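Local coordinates for putative peptidase (Parabacteroides merdae, PDB 4L8K), which probably hydrolyses peptide bonds, as a putative serine peptidase of family S41 in the ClpP/crotonase clan, at residues Tyr181-Lys186 against Thr194-Val199; Thr286-Thr291 against Asp300-Ala305. All coordinates share one frame; numbering follows the deposited sequence.

Contact 1 (Tyr181-Lys186 against Thr194-Val199); sequences YTQYKK and TQPNPV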
loop_
_atom_site.group_PDB
_atom_site.type_symbol
_atom_site.label_atom_id
_atom_site.label_comp_id
_atom_site.label_asym_id
_atom_site.label_seq_id
_atom_site.Cartn_x
_atom_site.Cartn_y
_atom_site.Cartn_z
ATOM N N TYR A 181 -4.790 3.098 -14.500
ATOM C CA TYR A 181 -4.423 2.183 -15.573
ATOM C C TYR A 181 -3.530 1.063 -15.092
ATOM O O TYR A 181 -2.816 1.210 -14.090
ATOM C CB TYR A 181 -3.659 2.945 -16.696
ATOM C CG TYR A 181 -4.407 4.110 -17.309
ATOM C CD1 TYR A 181 -4.337 5.380 -16.750
ATOM C CD2 TYR A 181 -5.108 3.964 -18.511
ATOM C CE1 TYR A 181 -5.027 6.459 -17.308
ATOM C CE2 TYR A 181 -5.780 5.043 -19.093
ATOM C CZ TYR A 181 -5.742 6.287 -18.481
ATOM O OH TYR A 181 -6.382 7.357 -19.049
ATOM N N THR A 182 -3.519 -0.041 -15.863
ATOM C CA THR A 182 -2.608 -1.169 -15.643
ATOM C C THR A 182 -1.862 -1.426 -16.952
ATOM O O THR A 182 -2.390 -1.170 -18.027
ATOM C CB THR A 182 -3.325 -2.439 -15.116
ATOM O OG1 THR A 182 -4.337 -2.850 -16.041
ATOM C CG2 THR A 182 -3.935 -2.246 -13.713
ATOM N N GLN A 183 -0.628 -1.894 -16.847
ATOM C CA GLN A 183 0.235 -2.307 -17.953
ATOM C C GLN A 183 0.758 -3.669 -17.621
ATOM O O GLN A 183 0.907 -3.964 -16.445
ATOM C CB GLN A 183 1.417 -1.344 -18.124
ATOM C CG GLN A 183 1.058 0.006 -18.663
ATOM C CD GLN A 183 2.307 0.754 -19.018
ATOM O OE1 GLN A 183 2.960 1.344 -18.165
ATOM N NE2 GLN A 183 2.663 0.755 -20.292
ATOM N N TYR A 184 1.070 -4.500 -18.602
ATOM C CA TYR A 184 1.677 -5.770 -18.239
ATOM C C TYR A 184 2.863 -6.030 -19.168
ATOM O O TYR A 184 2.942 -5.458 -20.260
ATOM C CB TYR A 184 0.669 -6.930 -18.165
ATOM C CG TYR A 184 0.078 -7.397 -19.475
ATOM C CD1 TYR A 184 -1.122 -6.871 -19.948
ATOM C CD2 TYR A 184 0.646 -8.458 -20.178
ATOM C CE1 TYR A 184 -1.708 -7.347 -21.121
ATOM C CE2 TYR A 184 0.075 -8.935 -21.355
ATOM C CZ TYR A 184 -1.104 -8.378 -21.824
ATOM O OH TYR A 184 -1.656 -8.835 -23.000
ATOM N N LYS A 185 3.843 -6.790 -18.665
ATOM C CA LYS A 185 5.060 -7.105 -19.400
ATOM C C LYS A 185 4.675 -7.891 -20.650
ATOM O O LYS A 185 4.058 -8.953 -20.539
ATOM C CB LYS A 185 6.048 -7.868 -18.503
ATOM C CG LYS A 185 7.492 -7.727 -18.954
ATOM C CD LYS A 185 8.149 -6.499 -18.366
ATOM C CE LYS A 185 9.267 -5.966 -19.213
ATOM N NZ LYS A 185 10.364 -6.963 -19.431
ATOM N N LYS A 186 4.931 -7.285 -21.829
ATOM C CA LYS A 186 4.623 -7.822 -23.153
ATOM C C LYS A 186 5.786 -8.719 -23.666
ATOM O O LYS A 186 5.546 -9.720 -24.351
ATOM C CB LYS A 186 4.373 -6.646 -24.124
ATOM C CG LYS A 186 3.504 -6.956 -25.332
ATOM C CD LYS A 186 3.086 -5.677 -26.092
ATOM C CE LYS A 186 4.169 -5.096 -26.979
ATOM N NZ LYS A 186 4.776 -3.862 -26.405
ATOM N N THR A 194 2.603 -3.489 -22.481
ATOM C CA THR A 194 1.380 -3.276 -23.239
ATOM C C THR A 194 0.939 -1.828 -22.962
ATOM O O THR A 194 1.430 -1.211 -22.009
ATOM C CB THR A 194 0.318 -4.313 -22.826
ATOM O OG1 THR A 194 -0.052 -4.124 -21.460
ATOM C CG2 THR A 194 0.793 -5.725 -23.022
ATOM N N GLN A 195 0.033 -1.288 -23.785
ATOM C CA GLN A 195 -0.496 0.064 -23.624
ATOM C C GLN A 195 -1.326 0.158 -22.342
ATOM O O GLN A 195 -1.947 -0.838 -21.955
ATOM C CB GLN A 195 -1.330 0.457 -24.847
ATOM C CG GLN A 195 -0.476 0.880 -26.044
ATOM C CD GLN A 195 -0.056 2.329 -25.957
ATOM O OE1 GLN A 195 1.124 2.650 -25.790
ATOM N NE2 GLN A 195 -1.012 3.244 -26.065
ATOM N N PRO A 196 -1.285 1.309 -21.624
ATOM C CA PRO A 196 -2.074 1.436 -20.373
ATOM C C PRO A 196 -3.549 1.081 -20.567
ATOM O O PRO A 196 -4.197 1.584 -21.475
ATOM C CB PRO A 196 -1.895 2.905 -19.994
ATOM C CG PRO A 196 -0.589 3.301 -20.641
ATOM C CD PRO A 196 -0.572 2.569 -21.936
ATOM N N ASN A 197 -4.033 0.117 -19.788
ATOM C CA ASN A 197 -5.417 -0.336 -19.858
ATOM C C ASN A 197 -6.254 0.386 -18.782
ATOM O O ASN A 197 -5.964 0.240 -17.591
ATOM C CB ASN A 197 -5.510 -1.864 -19.698
ATOM C CG ASN A 197 -6.938 -2.360 -19.711
ATOM O OD1 ASN A 197 -7.619 -2.312 -20.732
ATOM N ND2 ASN A 197 -7.455 -2.746 -18.558
ATOM N N PRO A 198 -7.293 1.157 -19.177
ATOM C CA PRO A 198 -8.104 1.876 -18.171
ATOM C C PRO A 198 -8.924 0.954 -17.265
ATOM O O PRO A 198 -9.515 -0.025 -17.719
ATOM C CB PRO A 198 -9.023 2.766 -19.017
ATOM C CG PRO A 198 -9.132 2.078 -20.310
ATOM C CD PRO A 198 -7.777 1.434 -20.549
ATOM N N VAL A 199 -8.946 1.280 -15.976
ATOM C CA VAL A 199 -9.690 0.548 -14.965
ATOM C C VAL A 199 -10.741 1.524 -14.421
ATOM O O VAL A 199 -10.412 2.658 -14.092
ATOM C CB VAL A 199 -8.764 -0.049 -13.857
ATOM C CG1 VAL A 199 -9.574 -0.822 -12.819
ATOM C CG2 VAL A 199 -7.689 -0.943 -14.452
HETATM O O HOH W 1 -2.506 -3.131 -20.612
#
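Thr182 O is held by two hydrogen bonds and a CA-H...O contact: Asn197 N donates an almost straight bond of 2.7 Å to it (176°), lying in the carbonyl plane; a water donates a second hydrogen bond, and Pro196 CA supplies the CA-H...O contact. The return bond, Thr182 N to Asn197 O, completes a hydrogen-bonded antiparallel pair. The next pair, Tyr181 with Pro198, is non-hydrogen-bonded, so the missing N-H of the proline costs this ladder nothing. Here the Tyr181 ring crosses the prolines obliquely, CD2 lying 3.7 Å from Pro196 CB. Past the strand ends, side chains share the bonding with the backbone. Thr194 N still reaches Tyr184 O, but Gln183 NE2 donates to Thr194 O at 2.9 Å, nearly along the C=O axis. Thr194 OG1, placed between its own backbone N and carbonyl carbon (chi1 65°), accepts from Tyr184 N at 3.1 Å and donates to the same water, which also donates to Gln195 O. The other branch of this threonine, CG2, sits over the centre of the Tyr184 ring in a CH-pi contact, 3.5 Å from the centroid, while the Lys186 chain passes it at CG and CD on the way to bonding Phe193 O. The loop end of this surface hairpin is thus held mainly by polar bonds, with one threonine and one water bridging the backbones where strand pairing ends.

Contact 2 (Thr286-Thr291 against Asp300-Ala305); sequences TAVAIT and DTIIEA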
loop_
_atom_site.group_PDB
_atom_site.type_symbol
_atom_site.label_atom_id
_atom_site.label_comp_id
_atom_site.label_asym_id
_atom_site.label_seq_id
_atom_site.Cartn_x
_atom_site.Cartn_y
_atom_site.Cartn_z
ATOM N N THR A 286 -1.688 16.027 2.826
ATOM C CA THR A 286 -1.123 16.741 3.958
ATOM C C THR A 286 -0.197 15.801 4.698
ATOM O O THR A 286 -0.653 14.802 5.259
ATOM C CB THR A 286 -2.241 17.299 4.877
ATOM O OG1 THR A 286 -3.160 18.047 4.084
ATOM C CG2 THR A 286 -1.689 18.183 6.006
ATOM N N ALA A 287 1.107 16.124 4.694
ATOM C CA ALA A 287 2.099 15.337 5.405
ATOM C C ALA A 287 2.006 15.646 6.916
ATOM O O ALA A 287 2.072 16.808 7.314
ATOM C CB ALA A 287 3.500 15.636 4.867
ATOM N N VAL A 288 1.767 14.608 7.738
ATOM C CA VAL A 288 1.670 14.705 9.197
ATOM C C VAL A 288 2.432 13.508 9.765
ATOM O O VAL A 288 2.226 12.381 9.319
ATOM C CB VAL A 288 0.210 14.814 9.783
ATOM C CG1 VAL A 288 0.244 15.072 11.289
ATOM C CG2 VAL A 288 -0.609 15.908 9.104
ATOM N N ALA A 289 3.312 13.756 10.735
ATOM C CA ALA A 289 4.103 12.731 11.415
ATOM C C ALA A 289 3.779 12.724 12.894
ATOM O O ALA A 289 3.631 13.801 13.478
ATOM C CB ALA A 289 5.617 12.987 11.215
ATOM N N ILE A 290 3.706 11.526 13.518
ATOM C CA ILE A 290 3.514 11.431 14.976
ATOM C C ILE A 290 4.782 12.022 15.651
ATOM O O ILE A 290 5.902 11.674 15.286
ATOM C CB ILE A 290 3.168 9.998 15.467
ATOM C CG1 ILE A 290 1.802 9.547 14.870
ATOM C CG2 ILE A 290 3.132 9.936 17.029
ATOM C CD1 ILE A 290 1.370 8.147 15.291
ATOM N N THR A 291 4.580 12.983 16.559
ATOM C CA THR A 291 5.691 13.643 17.229
ATOM C C THR A 291 6.029 12.957 18.533
ATOM O O THR A 291 5.166 12.330 19.151
ATOM C CB THR A 291 5.392 15.119 17.442
ATOM O OG1 THR A 291 4.311 15.230 18.357
ATOM C CG2 THR A 291 5.074 15.831 16.143
ATOM N N ASP A 300 -2.057 10.887 19.193
ATOM C CA ASP A 300 -1.664 10.540 17.834
ATOM C C ASP A 300 -1.775 11.827 17.033
ATOM O O ASP A 300 -2.885 12.291 16.784
ATOM C CB ASP A 300 -2.580 9.403 17.272
ATOM C CG ASP A 300 -2.205 8.861 15.896
ATOM O OD1 ASP A 300 -1.865 9.669 15.004
ATOM O OD2 ASP A 300 -2.307 7.627 15.692
ATOM N N THR A 301 -0.641 12.416 16.657
ATOM C CA THR A 301 -0.570 13.678 15.900
ATOM C C THR A 301 -1.432 13.641 14.624
ATOM O O THR A 301 -2.100 14.633 14.311
ATOM C CB THR A 301 0.898 14.003 15.542
ATOM O OG1 THR A 301 1.707 13.704 16.676
ATOM C CG2 THR A 301 1.113 15.469 15.154
ATOM N N ILE A 302 -1.443 12.481 13.926
ATOM C CA ILE A 302 -2.170 12.294 12.681
ATOM C C ILE A 302 -3.681 12.265 12.951
ATOM O O ILE A 302 -4.411 13.000 12.279
ATOM C CB ILE A 302 -1.649 11.048 11.893
ATOM C CG1 ILE A 302 -0.107 11.151 11.727
ATOM C CG2 ILE A 302 -2.347 10.966 10.527
ATOM C CD1 ILE A 302 0.613 9.936 11.088
ATOM N N ILE A 303 -4.149 11.477 13.950
ATOM C CA ILE A 303 -5.583 11.459 14.271
ATOM C C ILE A 303 -6.028 12.883 14.701
ATOM O O ILE A 303 -7.067 13.359 14.232
ATOM C CB ILE A 303 -5.965 10.371 15.313
ATOM C CG1 ILE A 303 -5.663 8.948 14.769
ATOM C CG2 ILE A 303 -7.463 10.492 15.737
ATOM C CD1 ILE A 303 -5.822 7.774 15.842
ATOM N N GLU A 304 -5.203 13.575 15.537
ATOM C CA GLU A 304 -5.529 14.918 16.029
ATOM C C GLU A 304 -5.628 15.953 14.896
ATOM O O GLU A 304 -6.572 16.740 14.889
ATOM C CB GLU A 304 -4.527 15.391 17.083
ATOM C CG GLU A 304 -4.565 14.583 18.364
ATOM C CD GLU A 304 -5.837 14.638 19.188
ATOM O OE1 GLU A 304 -6.641 15.580 19.017
ATOM O OE2 GLU A 304 -6.004 13.747 20.045
ATOM N N ALA A 305 -4.682 15.924 13.929
ATOM C CA ALA A 305 -4.694 16.833 12.776
ATOM C C ALA A 305 -5.942 16.576 11.917
ATOM O O ALA A 305 -6.588 17.529 11.498
ATOM C CB ALA A 305 -3.426 16.664 11.954
#
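The chain at Val288-Thr291 leaves its strand and passes the first turn of the helix that begins at Thr301, coming closest at Ile290 and Thr301, whose CA atoms are 4.8 Å apart. Thr291 N donates a hydrogen bond to Thr301 OG1 at 3.0 Å (164°). That hydroxyl is also hydrogen-bonded to Asp294 OD2. Around it, aliphatic groups supply much of the packing. Val288 CG1 packs against Ile302 CG1 and Ala305 CB, and Ile302 CD1 lies 4.0 Å from Ile290 CG1, the two isoleucines crossing at about a right angle. Ile290 CD1 rests 3.6 Å from Asp300 OD1. This oxygen caps the helix, accepting from Ile303 N above the carboxylate plane and weakly from Ile302 N, while OD2 makes a salt bridge to Arg155. An alanine at Asp300 would probably leave Ile303 N uncapped and Arg155 without its charged mate, and open a gap beside Ile290 CD1. An aspartate N-cap thus starts the C-terminal helix, whose Ile302 packs on Met241 and Leu216, of strands 238-242 and 213-217 in the mixed sheet, an alpha/beta layering consistent with the ClpP/crotonase fold.

How the contacts relate
The two contacts illustrate how the chemistry of a contact follows its place in the fold. They belong to different sheets and share no element: contact 1 joins neighbouring strands of a small antiparallel sheet, contact 2 sets a helix against the chain leaving the outermost strand of the mixed sheet. Their centres lie about 35 Å apart, on opposite sides of the centre of the chain. None of the touching residues of contact 1 is buried, and five direct hydrogen bonds and a bridging water dominate it. Contact 2 is partly buried and relies on branched aliphatic side chains, with little hydrogen bonding across it and the Asp300 carboxylate serving both the helix end and a salt bridge.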